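Long-range contacts in PT26-6P (Thermococcus sp., PDB 2WB7), which is of unknown function but is encoded by a mobile genetic element of Euryarchaea and combines two immunoglobulin-like domains with a helical one: residues 263-268 and 373-377; 300-306 and 358-364. One frame throughout, in Å; residues are numbered along the deposited sequence.

Interaction 1: 263-268 and 373-377; sequences LSDFII and IWLAA
Within the second immunoglobulin-like domain, whose antiparallel sheet includes strands 266-272 and 370-379, these two strands are next-but-one neighbours separated by strand 253-261, and so run the same way. Their short segments, 266-268 and 373-377, cross at -24° with axes 7.7 Å apart at closest; residues 263-265 precede the first in helical phi/psi. CA register pairs Leu263 with Leu375 (6.6 Å) and Ile268 with Ala377 (6.7 Å). No hydrogen bond joins the segments; Ile373, Leu375 and Ala377 point toward 263-268, Asp265 and Ile268 back, across the concave side of a curved sheet, in its mainly apolar core.

Leu375 (t, p) sits at its centre: its CD1 lies 4.0 Å from Leu263 CD1, its CD2 3.6 Å from Ile268 CG1, and its CB 3.5 Å from Phe266 CZ. Phe266, chi1 p, brings its ring close although its CA-to-CB bond points sideways; Ile373 CD1 meets the ring edge, 3.6 Å from Phe266 CE2. Ile268 (m, t) also packs on Ala377, CB to CB 4.0 Å.

Asp265 (chi1 m) accepts a hydrogen bond from Ala66 N through OD2, and that same Asp265 OD2 rests 3.4 Å from Ile373 CG2.

Interaction 2: 300-306 and 358-364; sequences PKISDEY and LVYAYVE
Lys301 (chi1 p) lays its side chain over Glu364 (chi1 t), with Lys301 CE 3.2 Å from Glu364 CB, and its NZ reaches Glu364 OE1 at 3.3 Å in a salt bridge whose hydrogen bond is weak; Glu364 OE2 has a second partner in Lys370. The two strands, 301-306 and 358-364, run antiparallel, with axes 4.7 Å apart at closest and 156° between their directions.

Backbone bonds fix the register. Ser303 and Tyr362 form a hydrogen-bonded pair (Ser303 N to Tyr362 O 3.1 Å, Tyr362 N to Ser303 O 3.2 Å), as do Glu305 and Tyr360 (Glu305 N to Tyr360 O 2.9 Å, Tyr360 N to Glu305 O 2.8 Å). Glu364 N adds a bond to Lys301 O at 2.9 Å. Ile302 with Val363, Asp304 with Ala361 and Tyr306 with Val359 are non-hydrogen-bonded pairs; in the first, Ile302 CA gives a CA-H...O contact to Tyr362 O at 3.1 Å. Asp304 departs from extended geometry (phi/psi 143/-96), so its CB points sideways, yet the pairing continues past it.

One face carries Ile302, Val363, Val359 and Tyr306: Tyr306 CB lies 4.1 Å from Val359 CG2, and Pro300 CB adds a contact with Val363 CG1 at 3.4 Å. The other carries Ser303, Glu305, Tyr360 (chi1 t) and Tyr362 (chi1 m), with Tyr360 OH and Tyr362 OH hydrogen-bonded at 3.0 Å; helix 135-144 packs on Tyr360.

Joining strands 301-314 and 350-364, this is an antiparallel pairing of neighbouring, non-consecutive strands, irregular at Asp304, in the sheet of an immunoglobulin-like domain.

Both interactions belong to one sheet, with centres about 10 Å apart, and meet where strand 350-364 adjoins strand 370-379, the next along the chain. Ile373 N lies 2.7 Å from Ala361 O and Leu375 N 2.8 Å from Val359 O, both probable hydrogen bonds, while Ala376 CB packs on Leu358 CD2 at 3.5 Å. Val359 and Val363 carry the apolar face of interaction 2 into interaction 1: Val359 touches Phe266 and Ile268, and Val363 touches Ile373. Phe295 also contacts both, through Asp265 in one and Pro300, Ile302 and Val363 in the other. Along the chain, 300-306 and 358-364 are nested between 263-268 and 373-377.

Interaction 1: 263-268 and 373-377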
ATOM      1  N   LEU A 263      -2.697  -2.245   5.891  1.00 33.76           N
ATOM      2  CA  LEU A 263      -3.073  -1.102   5.073  1.00 34.68           C
ATOM      3  C   LEU A 263      -4.466  -0.567   5.390  1.00 35.32           C
ATOM      4  O   LEU A 263      -4.744   0.609   5.156  1.00 35.75           O
ATOM      5  CB  LEU A 263      -2.950  -1.419   3.580  1.00 34.61           C
ATOM      6  CG  LEU A 263      -3.117  -0.230   2.630  1.00 34.52           C
ATOM      7  CD1 LEU A 263      -2.029   0.830   2.828  1.00 33.89           C
ATOM      8  CD2 LEU A 263      -3.114  -0.741   1.187  1.00 34.42           C
ATOM      9  N   SER A 264      -5.339  -1.425   5.916  1.00 35.46           N
ATOM     10  CA  SER A 264      -6.676  -0.987   6.300  1.00 35.30           C
ATOM     11  C   SER A 264      -6.636  -0.091   7.538  1.00 35.26           C
ATOM     12  O   SER A 264      -7.523   0.728   7.747  1.00 35.19           O
ATOM     13  CB  SER A 264      -7.560  -2.193   6.572  1.00 35.15           C
ATOM     14  OG  SER A 264      -7.751  -2.973   5.405  1.00 35.79           O
ATOM     15  N   ASP A 265      -5.611  -0.252   8.363  1.00 35.17           N
ATOM     16  CA  ASP A 265      -5.540   0.484   9.624  1.00 35.34           C
ATOM     17  C   ASP A 265      -4.955   1.884   9.456  1.00 35.77           C
ATOM     18  O   ASP A 265      -5.488   2.851  10.009  1.00 35.85           O
ATOM     19  CB  ASP A 265      -4.725  -0.292  10.654  1.00 35.04           C
ATOM     20  CG  ASP A 265      -5.288  -1.680  10.914  1.00 35.14           C
ATOM     21  OD1 ASP A 265      -6.463  -1.918  10.546  1.00 34.41           O
ATOM     22  OD2 ASP A 265      -4.557  -2.531  11.473  1.00 34.07           O
ATOM     23  N   PHE A 266      -3.856   1.984   8.705  1.00 35.92           N
ATOM     24  CA  PHE A 266      -3.247   3.270   8.386  1.00 36.06           C
ATOM     25  C   PHE A 266      -2.484   3.217   7.075  1.00 35.65           C
ATOM     26  O   PHE A 266      -2.230   2.138   6.543  1.00 36.05           O
ATOM     27  CB  PHE A 266      -2.344   3.763   9.520  1.00 36.47           C
ATOM     28  CG  PHE A 266      -1.150   2.886   9.790  1.00 38.62           C
ATOM     29  CD1 PHE A 266       0.110   3.277   9.396  1.00 40.78           C
ATOM     30  CD2 PHE A 266      -1.282   1.684  10.461  1.00 40.36           C
ATOM     31  CE1 PHE A 266       1.211   2.471   9.661  1.00 42.62           C
ATOM     32  CE2 PHE A 266      -0.191   0.887  10.727  1.00 40.70           C
ATOM     33  CZ  PHE A 266       1.053   1.272  10.331  1.00 41.43           C
ATOM     34  N   ILE A 267      -2.138   4.378   6.538  1.00 34.93           N
ATOM     35  CA  ILE A 267      -1.514   4.425   5.223  1.00 34.72           C
ATOM     36  C   ILE A 267      -0.309   5.346   5.202  1.00 34.29           C
ATOM     37  O   ILE A 267      -0.123   6.188   6.083  1.00 34.35           O
ATOM     38  CB  ILE A 267      -2.497   4.880   4.134  1.00 34.77           C
ATOM     39  CG1 ILE A 267      -2.632   6.403   4.131  1.00 36.33           C
ATOM     40  CG2 ILE A 267      -3.857   4.261   4.349  1.00 35.24           C
ATOM     41  CD1 ILE A 267      -3.744   6.916   3.223  1.00 38.34           C
ATOM     42  N   ILE A 268       0.530   5.153   4.200  1.00 33.75           N
ATOM     43  CA  ILE A 268       1.650   6.032   3.975  1.00 33.23           C
ATOM     44  C   ILE A 268       1.540   6.598   2.571  1.00 33.29           C
ATOM     45  O   ILE A 268       1.413   5.845   1.591  1.00 33.58           O
ATOM     46  CB  ILE A 268       2.976   5.292   4.128  1.00 33.12           C
ATOM     47  CG1 ILE A 268       3.150   4.813   5.568  1.00 32.99           C
ATOM     48  CG2 ILE A 268       4.134   6.184   3.704  1.00 32.25           C
ATOM     49  CD1 ILE A 268       4.498   4.135   5.817  1.00 33.42           C
ATOM     50  N   ILE A 373       0.587  -3.755  14.994  1.00 36.32           N
ATOM     51  CA  ILE A 373       0.406  -3.757  13.551  1.00 35.40           C
ATOM     52  C   ILE A 373       1.611  -3.121  12.880  1.00 35.27           C
ATOM     53  O   ILE A 373       2.322  -2.307  13.500  1.00 35.85           O
ATOM     54  CB  ILE A 373      -0.849  -3.005  13.127  1.00 35.14           C
ATOM     55  CG1 ILE A 373      -0.901  -1.648  13.819  1.00 34.48           C
ATOM     56  CG2 ILE A 373      -2.086  -3.828  13.452  1.00 35.00           C
ATOM     57  CD1 ILE A 373      -2.031  -0.798  13.345  1.00 34.47           C
ATOM     58  N   TRP A 374       1.853  -3.501  11.626  1.00 33.94           N
ATOM     59  CA  TRP A 374       2.957  -2.956  10.875  1.00 32.87           C
ATOM     60  C   TRP A 374       2.525  -2.623   9.461  1.00 32.42           C
ATOM     61  O   TRP A 374       1.574  -3.211   8.933  1.00 32.04           O
ATOM     62  CB  TRP A 374       4.127  -3.943  10.845  1.00 33.05           C
ATOM     63  CG  TRP A 374       3.834  -5.214  10.108  1.00 31.53           C
ATOM     64  CD1 TRP A 374       3.274  -6.339  10.619  1.00 30.70           C
ATOM     65  CD2 TRP A 374       4.075  -5.477   8.721  1.00 29.77           C
ATOM     66  NE1 TRP A 374       3.168  -7.298   9.642  1.00 30.10           N
ATOM     67  CE2 TRP A 374       3.648  -6.792   8.467  1.00 28.69           C
ATOM     68  CE3 TRP A 374       4.605  -4.724   7.667  1.00 29.22           C
ATOM     69  CZ2 TRP A 374       3.733  -7.376   7.211  1.00 28.19           C
ATOM     70  CZ3 TRP A 374       4.692  -5.311   6.411  1.00 27.89           C
ATOM     71  CH2 TRP A 374       4.261  -6.623   6.198  1.00 27.77           C
ATOM     72  N   LEU A 375       3.227  -1.667   8.860  1.00 31.86           N
ATOM     73  CA  LEU A 375       3.040  -1.339   7.450  1.00 31.24           C
ATOM     74  C   LEU A 375       4.392  -1.174   6.757  1.00 31.23           C
ATOM     75  O   LEU A 375       5.362  -0.648   7.339  1.00 31.07           O
ATOM     76  CB  LEU A 375       2.213  -0.070   7.276  1.00 31.02           C
ATOM     77  CG  LEU A 375       1.815   0.257   5.831  1.00 30.24           C
ATOM     78  CD1 LEU A 375       0.739  -0.665   5.353  1.00 28.74           C
ATOM     79  CD2 LEU A 375       1.312   1.682   5.740  1.00 31.17           C
ATOM     80  N   ALA A 376       4.456  -1.651   5.522  1.00 30.56           N
ATOM     81  CA  ALA A 376       5.619  -1.431   4.688  1.00 30.27           C
ATOM     82  C   ALA A 376       5.108  -0.791   3.416  1.00 29.98           C
ATOM     83  O   ALA A 376       4.091  -1.216   2.867  1.00 29.96           O
ATOM     84  CB  ALA A 376       6.331  -2.750   4.385  1.00 30.25           C
ATOM     85  N   ALA A 377       5.792   0.246   2.962  1.00 29.30           N
ATOM     86  CA  ALA A 377       5.370   0.934   1.757  1.00 29.18           C
ATOM     87  C   ALA A 377       6.619   1.323   1.017  1.00 29.17           C
ATOM     88  O   ALA A 377       7.501   1.987   1.574  1.00 29.51           O
ATOM     89  CB  ALA A 377       4.548   2.174   2.094  1.00 28.95           C
TER

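Interaction 2: 300-306 and 358-364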
ATOM      1  N   PRO A 300     -10.294   2.377  19.035  1.00 43.66           N
ATOM      2  CA  PRO A 300      -9.044   2.159  19.745  1.00 43.42           C
ATOM      3  C   PRO A 300      -8.062   3.287  19.455  1.00 43.36           C
ATOM      4  O   PRO A 300      -8.106   3.867  18.375  1.00 42.98           O
ATOM      5  CB  PRO A 300      -8.517   0.858  19.134  1.00 43.16           C
ATOM      6  CG  PRO A 300      -9.505   0.470  18.067  1.00 43.07           C
ATOM      7  CD  PRO A 300     -10.336   1.635  17.768  1.00 43.18           C
ATOM      8  N   LYS A 301      -7.189   3.598  20.410  1.00 43.55           N
ATOM      9  CA  LYS A 301      -6.071   4.497  20.146  1.00 44.16           C
ATOM     10  C   LYS A 301      -5.056   3.696  19.344  1.00 43.47           C
ATOM     11  O   LYS A 301      -5.010   2.476  19.437  1.00 43.79           O
ATOM     12  CB  LYS A 301      -5.415   4.955  21.451  1.00 44.53           C
ATOM     13  CG  LYS A 301      -4.817   3.770  22.215  1.00 48.31           C
ATOM     14  CD  LYS A 301      -3.700   4.125  23.231  1.00 52.91           C
ATOM     15  CE  LYS A 301      -2.657   2.966  23.325  1.00 54.71           C
ATOM     16  NZ  LYS A 301      -2.047   2.818  24.691  1.00 56.45           N
ATOM     17  N   ILE A 302      -4.239   4.380  18.557  1.00 42.85           N
ATOM     18  CA  ILE A 302      -3.141   3.732  17.831  1.00 42.05           C
ATOM     19  C   ILE A 302      -1.844   4.518  18.081  1.00 41.59           C
ATOM     20  O   ILE A 302      -1.876   5.740  18.031  1.00 41.26           O
ATOM     21  CB  ILE A 302      -3.445   3.744  16.330  1.00 42.10           C
ATOM     22  CG1 ILE A 302      -4.836   3.155  16.073  1.00 41.49           C
ATOM     23  CG2 ILE A 302      -2.369   3.015  15.550  1.00 41.61           C
ATOM     24  CD1 ILE A 302      -5.244   3.224  14.615  1.00 40.23           C
ATOM     25  N   SER A 303      -0.715   3.849  18.330  1.00 41.10           N
ATOM     26  CA  SER A 303       0.524   4.597  18.596  1.00 40.99           C
ATOM     27  C   SER A 303       1.864   3.955  18.245  1.00 40.99           C
ATOM     28  O   SER A 303       2.070   2.785  18.542  1.00 40.72           O
ATOM     29  CB  SER A 303       0.554   4.968  20.066  1.00 41.08           C
ATOM     30  OG  SER A 303      -0.112   3.972  20.793  1.00 41.50           O
ATOM     31  N   ASP A 304       2.705   4.713  17.517  1.00 41.52           N
ATOM     32  CA  ASP A 304       4.186   4.735  17.673  1.00 41.39           C
ATOM     33  C   ASP A 304       5.350   4.872  16.611  1.00 40.58           C
ATOM     34  O   ASP A 304       5.781   5.989  16.302  1.00 40.88           O
ATOM     35  CB  ASP A 304       4.636   3.801  18.754  1.00 42.29           C
ATOM     36  CG  ASP A 304       5.689   4.431  19.570  1.00 44.80           C
ATOM     37  OD1 ASP A 304       5.592   5.682  19.657  1.00 47.79           O
ATOM     38  OD2 ASP A 304       6.592   3.722  20.081  1.00 47.77           O
ATOM     39  N   GLU A 305       5.940   3.764  16.146  1.00 39.24           N
ATOM     40  CA  GLU A 305       7.374   3.804  15.695  1.00 37.42           C
ATOM     41  C   GLU A 305       7.708   3.492  14.229  1.00 35.78           C
ATOM     42  O   GLU A 305       7.198   2.529  13.671  1.00 35.72           O
ATOM     43  CB  GLU A 305       8.204   2.888  16.581  1.00 37.51           C
ATOM     44  CG  GLU A 305       9.685   3.004  16.404  1.00 39.70           C
ATOM     45  CD  GLU A 305      10.444   2.124  17.426  1.00 44.27           C
ATOM     46  OE1 GLU A 305       9.842   1.140  17.928  1.00 45.54           O
ATOM     47  OE2 GLU A 305      11.636   2.396  17.724  1.00 44.69           O
ATOM     48  N   TYR A 306       8.600   4.289  13.628  1.00 33.74           N
ATOM     49  CA  TYR A 306       8.842   4.257  12.176  1.00 31.54           C
ATOM     50  C   TYR A 306      10.316   4.256  11.802  1.00 31.36           C
ATOM     51  O   TYR A 306      11.174   4.731  12.551  1.00 30.66           O
ATOM     52  CB  TYR A 306       8.202   5.472  11.492  1.00 30.82           C
ATOM     53  CG  TYR A 306       8.848   6.781  11.888  1.00 29.39           C
ATOM     54  CD1 TYR A 306       9.959   7.264  11.204  1.00 26.92           C
ATOM     55  CD2 TYR A 306       8.355   7.539  12.972  1.00 29.18           C
ATOM     56  CE1 TYR A 306      10.577   8.440  11.576  1.00 25.87           C
ATOM     57  CE2 TYR A 306       8.966   8.738  13.358  1.00 26.78           C
ATOM     58  CZ  TYR A 306      10.083   9.172  12.645  1.00 27.46           C
ATOM     59  OH  TYR A 306      10.713  10.339  12.980  1.00 27.48           O
ATOM     60  N   LEU A 358       8.929   1.665   6.875  1.00 29.92           N
ATOM     61  CA  LEU A 358       8.358   0.709   7.798  1.00 29.36           C
ATOM     62  C   LEU A 358       7.796   1.424   9.029  1.00 29.72           C
ATOM     63  O   LEU A 358       8.475   2.238   9.659  1.00 29.02           O
ATOM     64  CB  LEU A 358       9.426  -0.297   8.220  1.00 29.22           C
ATOM     65  CG  LEU A 358      10.166  -1.067   7.118  1.00 28.48           C
ATOM     66  CD1 LEU A 358      11.139  -2.025   7.755  1.00 28.60           C
ATOM     67  CD2 LEU A 358       9.225  -1.831   6.218  1.00 26.99           C
ATOM     68  N   VAL A 359       6.547   1.109   9.364  1.00 30.55           N
ATOM     69  CA  VAL A 359       5.913   1.593  10.588  1.00 30.96           C
ATOM     70  C   VAL A 359       5.349   0.440  11.404  1.00 31.90           C
ATOM     71  O   VAL A 359       4.815  -0.541  10.866  1.00 31.68           O
ATOM     72  CB  VAL A 359       4.779   2.572  10.291  1.00 30.90           C
ATOM     73  CG1 VAL A 359       4.339   3.267  11.567  1.00 30.39           C
ATOM     74  CG2 VAL A 359       5.250   3.593   9.274  1.00 30.45           C
ATOM     75  N   TYR A 360       5.471   0.578  12.715  1.00 33.19           N
ATOM     76  CA  TYR A 360       5.038  -0.428  13.659  1.00 34.79           C
ATOM     77  C   TYR A 360       4.257   0.295  14.740  1.00 35.84           C
ATOM     78  O   TYR A 360       4.772   1.236  15.345  1.00 36.27           O
ATOM     79  CB  TYR A 360       6.267  -1.097  14.263  1.00 34.79           C
ATOM     80  CG  TYR A 360       5.992  -2.118  15.332  1.00 35.73           C
ATOM     81  CD1 TYR A 360       5.705  -3.436  15.004  1.00 37.15           C
ATOM     82  CD2 TYR A 360       6.062  -1.775  16.674  1.00 37.46           C
ATOM     83  CE1 TYR A 360       5.466  -4.387  15.989  1.00 38.61           C
ATOM     84  CE2 TYR A 360       5.825  -2.715  17.673  1.00 38.78           C
ATOM     85  CZ  TYR A 360       5.527  -4.016  17.324  1.00 39.83           C
ATOM     86  OH  TYR A 360       5.301  -4.948  18.318  1.00 41.75           O
ATOM     87  N   ALA A 361       3.015  -0.121  14.978  1.00 36.93           N
ATOM     88  CA  ALA A 361       2.211   0.515  16.026  1.00 38.05           C
ATOM     89  C   ALA A 361       1.327  -0.480  16.781  1.00 38.81           C
ATOM     90  O   ALA A 361       1.300  -1.668  16.466  1.00 38.77           O
ATOM     91  CB  ALA A 361       1.388   1.669  15.458  1.00 37.51           C
ATOM     92  N   TYR A 362       0.627   0.020  17.793  1.00 39.98           N
ATOM     93  CA  TYR A 362      -0.290  -0.785  18.573  1.00 41.28           C
ATOM     94  C   TYR A 362      -1.686  -0.217  18.485  1.00 41.88           C
ATOM     95  O   TYR A 362      -1.895   0.988  18.632  1.00 42.46           O
ATOM     96  CB  TYR A 362       0.128  -0.806  20.035  1.00 41.69           C
ATOM     97  CG  TYR A 362       1.433  -1.520  20.281  1.00 43.40           C
ATOM     98  CD1 TYR A 362       1.464  -2.889  20.466  1.00 44.30           C
ATOM     99  CD2 TYR A 362       2.638  -0.822  20.330  1.00 45.56           C
ATOM    100  CE1 TYR A 362       2.659  -3.555  20.689  1.00 45.64           C
ATOM    101  CE2 TYR A 362       3.833  -1.483  20.549  1.00 46.91           C
ATOM    102  CZ  TYR A 362       3.833  -2.848  20.730  1.00 46.16           C
ATOM    103  OH  TYR A 362       5.012  -3.509  20.946  1.00 47.45           O
ATOM    104  N   VAL A 363      -2.638  -1.090  18.219  1.00 42.63           N
ATOM    105  CA  VAL A 363      -4.031  -0.750  18.377  1.00 43.40           C
ATOM    106  C   VAL A 363      -4.389  -1.169  19.787  1.00 44.14           C
ATOM    107  O   VAL A 363      -4.269  -2.352  20.129  1.00 44.10           O
ATOM    108  CB  VAL A 363      -4.878  -1.550  17.402  1.00 43.29           C
ATOM    109  CG1 VAL A 363      -6.350  -1.303  17.658  1.00 43.26           C
ATOM    110  CG2 VAL A 363      -4.480  -1.207  15.965  1.00 43.16           C
ATOM    111  N   GLU A 364      -4.788  -0.212  20.621  1.00 45.03           N
ATOM    112  CA  GLU A 364      -5.176  -0.542  21.990  1.00 46.02           C
ATOM    113  C   GLU A 364      -6.675  -0.738  22.125  1.00 45.96           C
ATOM    114  O   GLU A 364      -7.456   0.218  22.072  1.00 46.03           O
ATOM    115  CB  GLU A 364      -4.717   0.501  23.003  1.00 46.42           C
ATOM    116  CG  GLU A 364      -4.625  -0.135  24.377  1.00 49.58           C
ATOM    117  CD  GLU A 364      -5.152   0.731  25.519  1.00 53.72           C
ATOM    118  OE1 GLU A 364      -5.135   1.984  25.429  1.00 54.38           O
ATOM    119  OE2 GLU A 364      -5.567   0.123  26.534  1.00 55.25           O
TER